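Local coordinates for protein superoxide dismutase [Ni] (Streptomyces coelicolor, PDB 1T6U) that catalyses the dismutation of superoxide to hydrogen peroxide and molecular oxygen, using a nickel ion as its cofactor, and works as a hollow homohexamer, at residues Ile43-Ala48 with Ala87-Lys92; Ser20-Gln25 with Thr96-Leu101. The protein carries 1 engineered substitution. All blocks are in the same frame, centred on the assembly; numbering follows the deposited sequence.

Overall arrangement
The two contacts lie on the same side of the chain's centre in the four-helix bundle, their centres about 8 Å apart. Contact 1 sets helix 34-62 against the C-terminal end of helix 74-89 and the turn that follows it; contact 2 pairs helix 12-30 with helix 94-115. In chain order the segments run 20-25, 43-48, 87-92 and 96-101, so that the outer pair brackets the inner one and all four bundle helices are tied together. The contacts meet where Gln25 NE2 lies 3.0 Å from Ser91 O, a probable hydrogen bond. Both also border a third subunit of the hexamer, near its nickel-binding N-terminal residues.

Contact 1. Residues Ile43-Ala48 with Ala87-Lys92; sequences IKEQRA and AAKGSK
Lys44 reaches from helix 34-62 to the carbonyls at the end of helix 74-89, while Glu45 and Ala48 flank the chain of Lys89. The Lys44 chain bends at its far end (chi3 60°, chi4 69°), and NZ donates to Ser91 O at 2.9 Å. This donor stands above the carbonyl plane, 51° out of it. A second bond from Lys44 NZ, to Ala88 O, is weak at 3.3 Å, and the amine also bonds His35 of a second subunit. An alanine here removes the amine, and would probably leave Ser91 O with only one of its two donors, Gln25 NE2, and His35 of the second subunit without its mate, with a gap between helix and turn.

Lys89 is extended beyond CG and crosses Glu45 at about a right angle. Its methylene CD lies 3.3 Å from Glu45 OE2, whereas Lys89 NZ is 4.3 Å from the same oxygen, beyond a salt bridge. One water closes that gap, donating to Glu45 OE2 at 2.7 Å and accepting from Lys89 NZ at 2.9 Å. The direct charge partners are elsewhere: Arg39 of the second subunit for Glu45, and Glu49 together with Asp3 of a fourth subunit for Lys89. Ala48 CB presses on Lys89 CG at 3.4 Å, tighter than usual for two carbons.

Within the bundle, helix 12-30 packs against Lys44 through Val24 and Gln25, and Thr96 of helix 94-115 touches Ala88 and Ser91. The contact thus joins the middle of helix 34-62 to the end of helix 74-89 at the subunit interface.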
# COMPACT_ATOMS: atom_id res chain seq x y z
N ILE A 43 10.27 8.49 7.26
CA ILE A 43 9.02 9.23 7.07
C ILE A 43 9.14 10.26 5.97
O ILE A 43 8.21 10.44 5.15
CB ILE A 43 8.64 9.82 8.45
CG1 ILE A 43 8.15 8.68 9.36
CG2 ILE A 43 7.66 10.95 8.37
CD1 ILE A 43 7.96 9.04 10.81
N LYS A 44 10.25 10.98 5.96
CA LYS A 44 10.50 11.97 4.92
C LYS A 44 10.36 11.31 3.56
O LYS A 44 9.76 11.85 2.62
CB LYS A 44 11.90 12.58 5.10
CG LYS A 44 12.27 13.56 3.98
CD LYS A 44 13.40 14.51 4.38
CE LYS A 44 14.70 13.84 4.74
NZ LYS A 44 15.30 13.26 3.52
N GLU A 45 10.92 10.11 3.44
CA GLU A 45 10.86 9.43 2.14
C GLU A 45 9.43 9.14 1.73
O GLU A 45 9.03 9.33 0.57
CB GLU A 45 11.70 8.15 2.19
CG GLU A 45 12.16 7.58 0.87
CD GLU A 45 13.34 8.31 0.26
OE1 GLU A 45 13.97 9.16 0.92
OE2 GLU A 45 13.67 8.03 -0.91
N GLN A 46 8.62 8.70 2.68
CA GLN A 46 7.22 8.39 2.42
C GLN A 46 6.41 9.61 2.07
O GLN A 46 5.61 9.58 1.12
CB GLN A 46 6.62 7.72 3.67
CG GLN A 46 7.16 6.34 3.98
CD GLN A 46 6.85 5.78 5.35
OE1 GLN A 46 6.53 6.48 6.30
NE2 GLN A 46 6.97 4.48 5.58
N ARG A 47 6.56 10.69 2.84
CA ARG A 47 5.71 11.85 2.56
C ARG A 47 6.09 12.50 1.23
O ARG A 47 5.22 12.95 0.50
CB ARG A 47 5.76 12.84 3.72
CG ARG A 47 5.53 12.30 5.10
CD ARG A 47 4.55 11.17 5.26
NE ARG A 47 3.16 11.52 4.99
CZ ARG A 47 2.12 10.78 5.34
NH1 ARG A 47 2.25 9.63 5.99
NH2 ARG A 47 0.88 11.19 5.04
N ALA A 48 7.40 12.50 0.93
CA ALA A 48 7.88 13.07 -0.33
C ALA A 48 7.30 12.27 -1.50
O ALA A 48 6.89 12.84 -2.51
CB ALA A 48 9.38 13.09 -0.37
N ALA A 87 14.98 15.67 -4.82
CA ALA A 87 16.12 16.28 -4.13
C ALA A 87 15.85 16.42 -2.64
O ALA A 87 16.76 16.24 -1.82
CB ALA A 87 16.45 17.63 -4.73
N ALA A 88 14.61 16.73 -2.26
CA ALA A 88 14.25 16.80 -0.84
C ALA A 88 14.33 15.44 -0.19
O ALA A 88 14.78 15.28 0.95
CB ALA A 88 12.86 17.40 -0.66
N LYS A 89 13.89 14.38 -0.85
CA LYS A 89 14.14 13.02 -0.35
C LYS A 89 15.60 12.81 -0.01
O LYS A 89 15.90 12.25 1.05
CB LYS A 89 13.76 11.88 -1.34
CG LYS A 89 12.26 11.67 -1.52
CD LYS A 89 12.09 10.51 -2.51
CE LYS A 89 10.62 10.17 -2.78
NZ LYS A 89 10.47 8.99 -3.69
N GLY A 90 16.49 13.24 -0.88
CA GLY A 90 17.90 13.02 -0.71
C GLY A 90 18.59 13.88 0.33
O GLY A 90 19.77 13.64 0.57
N SER A 91 17.92 14.86 0.91
CA SER A 91 18.47 15.89 1.74
C SER A 91 17.80 16.04 3.10
O SER A 91 16.62 15.83 3.26
CB SER A 91 18.40 17.25 1.02
OG SER A 91 19.06 18.28 1.75
N LYS A 92 18.64 16.44 4.07
CA LYS A 92 18.21 16.87 5.39
C LYS A 92 17.95 18.38 5.44
O LYS A 92 17.39 18.87 6.43
CB LYS A 92 19.25 16.47 6.44
CG LYS A 92 19.40 14.95 6.59
CD LYS A 92 20.64 14.52 7.36
CE LYS A 92 20.85 15.23 8.65
NZ LYS A 92 22.16 14.94 9.28
O HOH W 1 12.01 6.81 -2.63

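Contact 2. Residues Ser20-Gln25 with Thr96-Leu101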
# COMPACT_ATOMS: atom_id res chain seq x y z
N SER A 20 5.13 18.73 5.44
CA SER A 20 5.62 17.75 6.40
C SER A 20 7.08 17.38 6.06
O SER A 20 7.89 17.26 6.98
CB SER A 20 4.61 16.60 6.57
OG SER A 20 4.87 15.72 5.56
N VAL A 21 7.46 17.26 4.78
CA VAL A 21 8.85 17.02 4.45
C VAL A 21 9.75 18.11 5.05
O VAL A 21 10.77 17.81 5.69
CB VAL A 21 9.00 16.90 2.93
CG1 VAL A 21 10.45 16.90 2.48
CG2 VAL A 21 8.39 15.61 2.40
N LYS A 22 9.41 19.37 4.82
CA LYS A 22 10.24 20.45 5.33
C LYS A 22 10.33 20.44 6.85
O LYS A 22 11.38 20.66 7.45
CB LYS A 22 9.69 21.81 4.89
CG LYS A 22 10.60 22.95 5.30
CD LYS A 22 10.08 24.33 4.88
CE LYS A 22 11.06 25.36 5.44
NZ LYS A 22 10.57 26.76 5.47
N ALA A 23 9.18 20.16 7.47
CA ALA A 23 9.13 20.08 8.92
C ALA A 23 10.03 18.96 9.45
O ALA A 23 10.74 19.15 10.45
CB ALA A 23 7.72 19.88 9.43
N VAL A 24 10.02 17.82 8.81
CA VAL A 24 10.90 16.72 9.17
C VAL A 24 12.36 17.13 9.03
O VAL A 24 13.17 16.87 9.94
CB VAL A 24 10.57 15.46 8.35
CG1 VAL A 24 11.60 14.37 8.60
CG2 VAL A 24 9.19 14.93 8.74
N GLN A 25 12.71 17.78 7.94
CA GLN A 25 14.07 18.26 7.76
C GLN A 25 14.46 19.21 8.90
O GLN A 25 15.56 19.06 9.45
CB GLN A 25 14.25 18.93 6.39
CG GLN A 25 14.06 17.97 5.24
CD GLN A 25 13.98 18.62 3.88
OE1 GLN A 25 13.35 19.67 3.71
NE2 GLN A 25 14.59 17.96 2.88
N THR A 96 15.67 22.53 0.84
CA THR A 96 15.27 21.65 -0.26
C THR A 96 13.77 21.41 -0.16
O THR A 96 13.07 21.46 -1.18
CB THR A 96 16.02 20.31 -0.35
OG1 THR A 96 15.81 19.48 0.80
CG2 THR A 96 17.52 20.57 -0.47
N GLY A 97 13.26 21.17 1.04
CA GLY A 97 11.81 21.11 1.16
C GLY A 97 11.16 22.43 0.77
O GLY A 97 10.08 22.42 0.16
N GLN A 98 11.79 23.56 1.10
CA GLN A 98 11.15 24.83 0.76
C GLN A 98 11.14 25.06 -0.75
O GLN A 98 10.20 25.61 -1.33
CB GLN A 98 11.90 25.94 1.48
CG GLN A 98 11.28 27.31 1.17
CD GLN A 98 9.86 27.38 1.66
OE1 GLN A 98 9.63 27.06 2.84
NE2 GLN A 98 8.92 27.80 0.81
N LYS A 99 12.20 24.64 -1.44
CA LYS A 99 12.26 24.72 -2.90
C LYS A 99 11.13 23.90 -3.52
O LYS A 99 10.44 24.39 -4.44
CB LYS A 99 13.60 24.27 -3.49
CG LYS A 99 13.67 24.65 -4.98
CD LYS A 99 15.00 24.29 -5.56
CE LYS A 99 15.19 24.78 -6.99
NZ LYS A 99 16.34 24.15 -7.73
N ALA A 100 10.87 22.69 -3.04
CA ALA A 100 9.68 21.98 -3.50
C ALA A 100 8.39 22.73 -3.22
O ALA A 100 7.48 22.75 -4.08
CB ALA A 100 9.71 20.58 -2.88
N LEU A 101 8.24 23.33 -2.06
CA LEU A 101 7.05 24.16 -1.77
C LEU A 101 6.90 25.33 -2.70
O LEU A 101 5.77 25.69 -3.12
CB LEU A 101 7.10 24.66 -0.31
CG LEU A 101 6.73 23.57 0.73
CD1 LEU A 101 7.23 23.99 2.10
CD2 LEU A 101 5.24 23.26 0.72
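Lys22 and Gln25 reach helix 94-115 through different first torsions. In Lys22, CG is anti to the backbone N (chi1 -174°), and the rest of the chain runs out extended to Gln98. In Gln25, CG is instead anti to the carbonyl carbon, starting an extended chain whose amide arrives at Thr96 and Gly97.

Lys22 NZ donates to Gln98 OE1 at 2.8 Å, in the plane of that carbonyl, with a C=O...N angle of 149°. The two side chains cross obliquely, and Lys22 CD also rests 4.0 Å from Leu101 CD1. Gln98 NE2 bonds Asp102, a second partner that helps fix the amide's rotation.

The Gln25 amide uses both of its ends. Its NE2 donates to Thr96 OG1 at 2.9 Å, with the hydroxyl tilted out of the amide plane, and has Ser91 O as a second partner; its OE1 accepts a weak bond from Gly97 N at 3.1 Å. Thr96 OG1 is also bonded to Asp93 O, its strongest polar partner, which probably helps hold the hydroxyl where Gln25 NE2 meets it.

The lack of a side chain at Gly97 permits the close backbone approach: its CA is 4.5 Å from Lys22 CA, and a side chain at this position would clash with Gln25 OE1 and Lys22 CA. The local axes come within 8.4 Å at 166°, so segments 20-25 and 96-101 run nearly antiparallel.

Ala88 of helix 74-89 packs against Val21 and Gln25, while Ala48 and Ala40 of helix 34-62 touch Val21 and Val24. The pair thus forms one antiparallel seam of the four-helix bundle, and Ser20 and Ala23 of helix 12-30 pack on Cys6 of a third subunit.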